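Local atomic coordinates of cyclin-dependent kinase inhibitor 3 (Homo sapiens, PDB entry 1FPZ), a protein that dephosphorylates CDK2 at its activating threonine in a cyclin-dependent manner, acting as a dual-specificity phosphatase on phosphotyrosine and phosphoserine substrates. Residues L43-F53 with T136-L144. The protein carries 1 engineered substitution. Sequence-based numbering, arbitrary orientation.
Sequences LGLCALPGCKF and TLIHSYGGL. Engineered in segment 136-144: Ser140 (natural residue Cys). With SO4 (sulfate ion), chain G.
Gly44 and Ile138 join strands 43-46 and 136-139, parallel neighbours in the central sheet of the protein-tyrosine phosphatase fold. Strand 136-139 runs into the phosphate-binding P-loop. Ile138 N gives its hydrogen to Gly44 O at 2.7 Å, and Gly44 N bonds to Thr136 O. On one sheet face Leu45 lies alongside Ile138, with CG 3.5 Å from Ile138 CG1. On the other, Cys46 SG touches Leu137 CD1 and His139 CB. The tight packing continues at the His139 ring. Pro49 CD sits over one face, 3.5 Å from the centroid, a CH-pi contact. His139 ND1 makes a short, bent bond to Ser140 O (2.5 Å), tilted from the ring plane; NE2 bonds weakly to Tyr96 OH. Together these probably limit the ring's rotation. With an alanine here, Pro49 CD would probably lose its ring face and Ser140 O the ND1 donor. Ser140 is engineered; the natural cysteine is the predicted phosphocysteine nucleophile. A sulfate, probably from the crystallisation liquor, is held weakly by Gly142 N and also by Arg146, consistent with a substrate phosphate's place. The exposed Ala47/Gly142 edge is looser. Beside it Leu48 N bonds to Tyr141 O (2.7 Å), from above the carbonyl plane. The Tyr141 ring stacks on Tyr87, and Cys51 SG lies at its edge, 3.7 Å from Tyr141 CE2.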
ATOM      1  N   LEU A  43       7.136  -4.795  -5.367  1.00 27.17           N
ATOM      2  CA  LEU A  43       5.911  -4.089  -5.047  1.00 24.36           C
ATOM      3  C   LEU A  43       6.243  -2.629  -4.792  1.00 22.95           C
ATOM      4  O   LEU A  43       7.138  -2.323  -4.000  1.00 23.40           O
ATOM      5  CB  LEU A  43       5.279  -4.695  -3.798  1.00 21.41           C
ATOM      6  CG  LEU A  43       4.007  -3.997  -3.298  1.00 20.30           C
ATOM      7  CD1 LEU A  43       2.922  -3.981  -4.366  1.00 17.61           C
ATOM      8  CD2 LEU A  43       3.535  -4.749  -2.081  1.00 20.67           C
ATOM      9  N   GLY A  44       5.529  -1.721  -5.447  1.00 22.73           N
ATOM     10  CA  GLY A  44       5.790  -0.301  -5.233  1.00 22.97           C
ATOM     11  C   GLY A  44       4.967   0.378  -4.144  1.00 24.12           C
ATOM     12  O   GLY A  44       3.798   0.070  -3.971  1.00 23.60           O
ATOM     13  N   LEU A  45       5.585   1.294  -3.394  1.00 26.99           N
ATOM     14  CA  LEU A  45       4.913   2.053  -2.330  1.00 29.64           C
ATOM     15  C   LEU A  45       5.239   3.534  -2.495  1.00 32.82           C
ATOM     16  O   LEU A  45       6.303   3.892  -3.026  1.00 34.79           O
ATOM     17  CB  LEU A  45       5.349   1.613  -0.932  1.00 27.55           C
ATOM     18  CG  LEU A  45       4.645   0.454  -0.207  1.00 25.47           C
ATOM     19  CD1 LEU A  45       5.263  -0.879  -0.607  1.00 23.90           C
ATOM     20  CD2 LEU A  45       4.787   0.635   1.294  1.00 23.22           C
ATOM     21  N   CYS A  46       4.328   4.399  -2.043  1.00 34.96           N
ATOM     22  CA  CYS A  46       4.539   5.839  -2.173  1.00 36.91           C
ATOM     23  C   CYS A  46       3.603   6.661  -1.304  1.00 37.85           C
ATOM     24  O   CYS A  46       2.763   6.121  -0.589  1.00 38.00           O
ATOM     25  CB  CYS A  46       4.360   6.273  -3.629  1.00 35.32           C
ATOM     26  SG  CYS A  46       2.643   6.254  -4.224  1.00 35.45           S
ATOM     27  N   ALA A  47       3.781   7.976  -1.365  1.00 38.90           N
ATOM     28  CA  ALA A  47       2.944   8.923  -0.635  1.00 39.14           C
ATOM     29  C   ALA A  47       1.798   9.345  -1.556  1.00 39.95           C
ATOM     30  O   ALA A  47       1.771   8.993  -2.740  1.00 39.58           O
ATOM     31  CB  ALA A  47       3.753  10.141  -0.242  1.00 39.69           C
ATOM     32  N   LEU A  48       0.867  10.125  -1.022  1.00 41.49           N
ATOM     33  CA  LEU A  48      -0.289  10.565  -1.791  1.00 43.07           C
ATOM     34  C   LEU A  48       0.017  11.358  -3.052  1.00 44.64           C
ATOM     35  O   LEU A  48       0.553  12.464  -3.013  1.00 43.75           O
ATOM     36  CB  LEU A  48      -1.227  11.363  -0.887  1.00 43.29           C
ATOM     37  CG  LEU A  48      -2.556  11.817  -1.497  1.00 43.66           C
ATOM     38  CD1 LEU A  48      -3.237  10.680  -2.248  1.00 42.73           C
ATOM     39  CD2 LEU A  48      -3.446  12.336  -0.382  1.00 43.11           C
ATOM     40  N   PRO A  49      -0.330  10.797  -4.205  1.00 46.16           N
ATOM     41  CA  PRO A  49      -0.082  11.482  -5.474  1.00 48.41           C
ATOM     42  C   PRO A  49      -0.989  12.718  -5.589  1.00 50.60           C
ATOM     43  O   PRO A  49      -2.158  12.687  -5.178  1.00 50.77           O
ATOM     44  CB  PRO A  49      -0.433  10.425  -6.515  1.00 47.67           C
ATOM     45  CG  PRO A  49      -0.418   9.114  -5.736  1.00 48.19           C
ATOM     46  CD  PRO A  49      -0.970   9.495  -4.411  1.00 46.76           C
ATOM     47  N   GLY A  50      -0.459  13.798  -6.153  1.00 52.21           N
ATOM     48  CA  GLY A  50      -1.244  15.012  -6.307  1.00 54.67           C
ATOM     49  C   GLY A  50      -1.673  15.698  -5.016  1.00 56.41           C
ATOM     50  O   GLY A  50      -2.479  16.632  -5.050  1.00 56.60           O
ATOM     51  N   CYS A  51      -1.138  15.254  -3.881  1.00 57.36           N
ATOM     52  CA  CYS A  51      -1.497  15.849  -2.599  1.00 58.52           C
ATOM     53  C   CYS A  51      -1.171  17.335  -2.557  1.00 59.69           C
ATOM     54  O   CYS A  51      -0.147  17.785  -3.085  1.00 60.90           O
ATOM     55  CB  CYS A  51      -0.773  15.135  -1.464  1.00 58.00           C
ATOM     56  SG  CYS A  51      -1.246  15.697   0.160  1.00 58.21           S
ATOM     57  N   LYS A  52      -2.054  18.093  -1.924  1.00 60.59           N
ATOM     58  CA  LYS A  52      -1.886  19.533  -1.805  1.00 60.30           C
ATOM     59  C   LYS A  52      -2.182  19.904  -0.365  1.00 60.92           C
ATOM     60  O   LYS A  52      -3.337  20.008   0.035  1.00 61.82           O
ATOM     61  CB  LYS A  52      -2.850  20.247  -2.752  1.00 59.25           C
ATOM     62  CG  LYS A  52      -2.324  21.554  -3.302  1.00 58.04           C
ATOM     63  CD  LYS A  52      -3.126  21.993  -4.519  1.00 57.80           C
ATOM     64  CE  LYS A  52      -3.076  20.942  -5.628  1.00 57.29           C
ATOM     65  NZ  LYS A  52      -3.930  21.295  -6.800  1.00 56.95           N
ATOM     66  N   PHE A  53      -1.126  20.085   0.418  1.00 61.37           N
ATOM     67  CA  PHE A  53      -1.260  20.425   1.822  1.00 61.36           C
ATOM     68  C   PHE A  53      -0.190  21.466   2.125  1.00 62.26           C
ATOM     69  O   PHE A  53       0.511  21.904   1.218  1.00 61.64           O
ATOM     70  CB  PHE A  53      -1.041  19.175   2.666  1.00 59.42           C
ATOM     71  CG  PHE A  53      -1.689  19.229   4.006  1.00 57.71           C
ATOM     72  CD1 PHE A  53      -3.070  19.350   4.112  1.00 57.01           C
ATOM     73  CD2 PHE A  53      -0.929  19.112   5.164  1.00 56.31           C
ATOM     74  CE1 PHE A  53      -3.689  19.351   5.356  1.00 56.33           C
ATOM     75  CE2 PHE A  53      -1.536  19.112   6.409  1.00 56.35           C
ATOM     76  CZ  PHE A  53      -2.921  19.230   6.509  1.00 55.96           C
ATOM     77  N   THR A 136       2.283  -3.372  -9.964  1.00 27.96           N
ATOM     78  CA  THR A 136       1.432  -2.866  -8.894  1.00 23.64           C
ATOM     79  C   THR A 136       2.056  -1.851  -7.921  1.00 22.50           C
ATOM     80  O   THR A 136       3.171  -2.026  -7.438  1.00 20.34           O
ATOM     81  CB  THR A 136       0.905  -4.040  -8.102  1.00 22.80           C
ATOM     82  OG1 THR A 136       0.223  -4.917  -8.994  1.00 25.93           O
ATOM     83  CG2 THR A 136      -0.037  -3.595  -7.001  1.00 21.66           C
ATOM     84  N   LEU A 137       1.286  -0.817  -7.598  1.00 21.80           N
ATOM     85  CA  LEU A 137       1.704   0.247  -6.693  1.00 20.04           C
ATOM     86  C   LEU A 137       0.675   0.473  -5.558  1.00 20.29           C
ATOM     87  O   LEU A 137      -0.541   0.444  -5.809  1.00 18.50           O
ATOM     88  CB  LEU A 137       1.835   1.523  -7.500  1.00 20.62           C
ATOM     89  CG  LEU A 137       1.493   2.820  -6.802  1.00 21.28           C
ATOM     90  CD1 LEU A 137       2.637   3.212  -5.896  1.00 21.72           C
ATOM     91  CD2 LEU A 137       1.204   3.896  -7.869  1.00 22.11           C
ATOM     92  N   ILE A 138       1.147   0.711  -4.320  1.00 20.30           N
ATOM     93  CA  ILE A 138       0.221   0.953  -3.210  1.00 18.75           C
ATOM     94  C   ILE A 138       0.589   2.232  -2.470  1.00 19.89           C
ATOM     95  O   ILE A 138       1.753   2.576  -2.358  1.00 17.38           O
ATOM     96  CB  ILE A 138       0.173  -0.243  -2.212  1.00 18.05           C
ATOM     97  CG1 ILE A 138       1.328  -0.180  -1.197  1.00 18.79           C
ATOM     98  CG2 ILE A 138       0.300  -1.547  -2.986  1.00 16.27           C
ATOM     99  CD1 ILE A 138       1.426  -1.397  -0.324  1.00 16.21           C
ATOM    100  N   HIS A 139      -0.406   2.951  -1.969  1.00 21.65           N
ATOM    101  CA  HIS A 139      -0.109   4.171  -1.249  1.00 23.84           C
ATOM    102  C   HIS A 139      -1.167   4.565  -0.243  1.00 25.51           C
ATOM    103  O   HIS A 139      -2.339   4.225  -0.360  1.00 25.84           O
ATOM    104  CB  HIS A 139       0.088   5.331  -2.227  1.00 23.66           C
ATOM    105  CG  HIS A 139      -1.172   6.084  -2.550  1.00 22.96           C
ATOM    106  ND1 HIS A 139      -1.913   6.745  -1.590  1.00 23.33           N
ATOM    107  CD2 HIS A 139      -1.788   6.325  -3.730  1.00 21.54           C
ATOM    108  CE1 HIS A 139      -2.927   7.364  -2.166  1.00 21.08           C
ATOM    109  NE2 HIS A 139      -2.876   7.123  -3.465  1.00 21.93           N
ATOM    110  N   SER A 140      -0.713   5.315   0.740  1.00 28.23           N
ATOM    111  CA  SER A 140      -1.522   5.852   1.811  1.00 30.05           C
ATOM    112  C   SER A 140      -1.394   7.374   1.686  1.00 32.12           C
ATOM    113  O   SER A 140      -1.457   7.930   0.593  1.00 32.68           O
ATOM    114  CB  SER A 140      -0.936   5.413   3.137  1.00 28.14           C
ATOM    115  OG  SER A 140      -1.696   4.378   3.689  1.00 28.83           O
ATOM    116  N   TYR A 141      -1.199   8.032   2.818  1.00 35.00           N
ATOM    117  CA  TYR A 141      -1.006   9.472   2.828  1.00 38.04           C
ATOM    118  C   TYR A 141       0.501   9.704   2.667  1.00 38.30           C
ATOM    119  O   TYR A 141       0.942  10.353   1.716  1.00 38.19           O
ATOM    120  CB  TYR A 141      -1.510  10.061   4.153  1.00 41.34           C
ATOM    121  CG  TYR A 141      -1.241  11.546   4.263  1.00 44.81           C
ATOM    122  CD1 TYR A 141      -0.959  12.132   5.497  1.00 44.96           C
ATOM    123  CD2 TYR A 141      -1.189  12.349   3.115  1.00 46.44           C
ATOM    124  CE1 TYR A 141      -0.614  13.485   5.591  1.00 47.19           C
ATOM    125  CE2 TYR A 141      -0.851  13.702   3.195  1.00 47.90           C
ATOM    126  CZ  TYR A 141      -0.557  14.260   4.435  1.00 47.35           C
ATOM    127  OH  TYR A 141      -0.160  15.575   4.501  1.00 46.84           O
ATOM    128  N   GLY A 142       1.279   9.139   3.586  1.00 38.36           N
ATOM    129  CA  GLY A 142       2.723   9.281   3.520  1.00 40.47           C
ATOM    130  C   GLY A 142       3.470   7.991   3.217  1.00 41.46           C
ATOM    131  O   GLY A 142       4.689   7.920   3.391  1.00 41.63           O
ATOM    132  N   GLY A 143       2.750   6.973   2.761  1.00 43.25           N
ATOM    133  CA  GLY A 143       3.382   5.692   2.451  1.00 45.96           C
ATOM    134  C   GLY A 143       4.277   5.209   3.584  1.00 46.15           C
ATOM    135  O   GLY A 143       5.421   4.773   3.374  1.00 47.85           O
ATOM    136  N   LEU A 144       3.740   5.252   4.794  1.00 45.50           N
ATOM    137  CA  LEU A 144       4.525   4.884   5.946  1.00 44.47           C
ATOM    138  C   LEU A 144       3.648   4.485   7.104  1.00 43.45           C
ATOM    139  O   LEU A 144       3.308   5.317   7.935  1.00 44.74           O
ATOM    140  CB  LEU A 144       5.377   6.089   6.327  1.00 44.43           C
ATOM    141  CG  LEU A 144       6.263   5.986   7.554  1.00 43.90           C
ATOM    142  CD1 LEU A 144       7.468   5.141   7.213  1.00 44.81           C
ATOM    143  CD2 LEU A 144       6.696   7.378   7.986  1.00 44.44           C
TER
HETATM  144  S   SO4 G 900       0.186   6.096   7.109  1.00 32.03           S
HETATM  145  O1  SO4 G 900      -1.193   5.730   7.380  1.00 33.49           O
HETATM  146  O2  SO4 G 900       0.833   6.282   8.420  1.00 34.21           O
HETATM  147  O3  SO4 G 900       0.218   7.311   6.254  1.00 28.44           O
HETATM  148  O4  SO4 G 900       0.896   4.981   6.463  1.00 32.79           O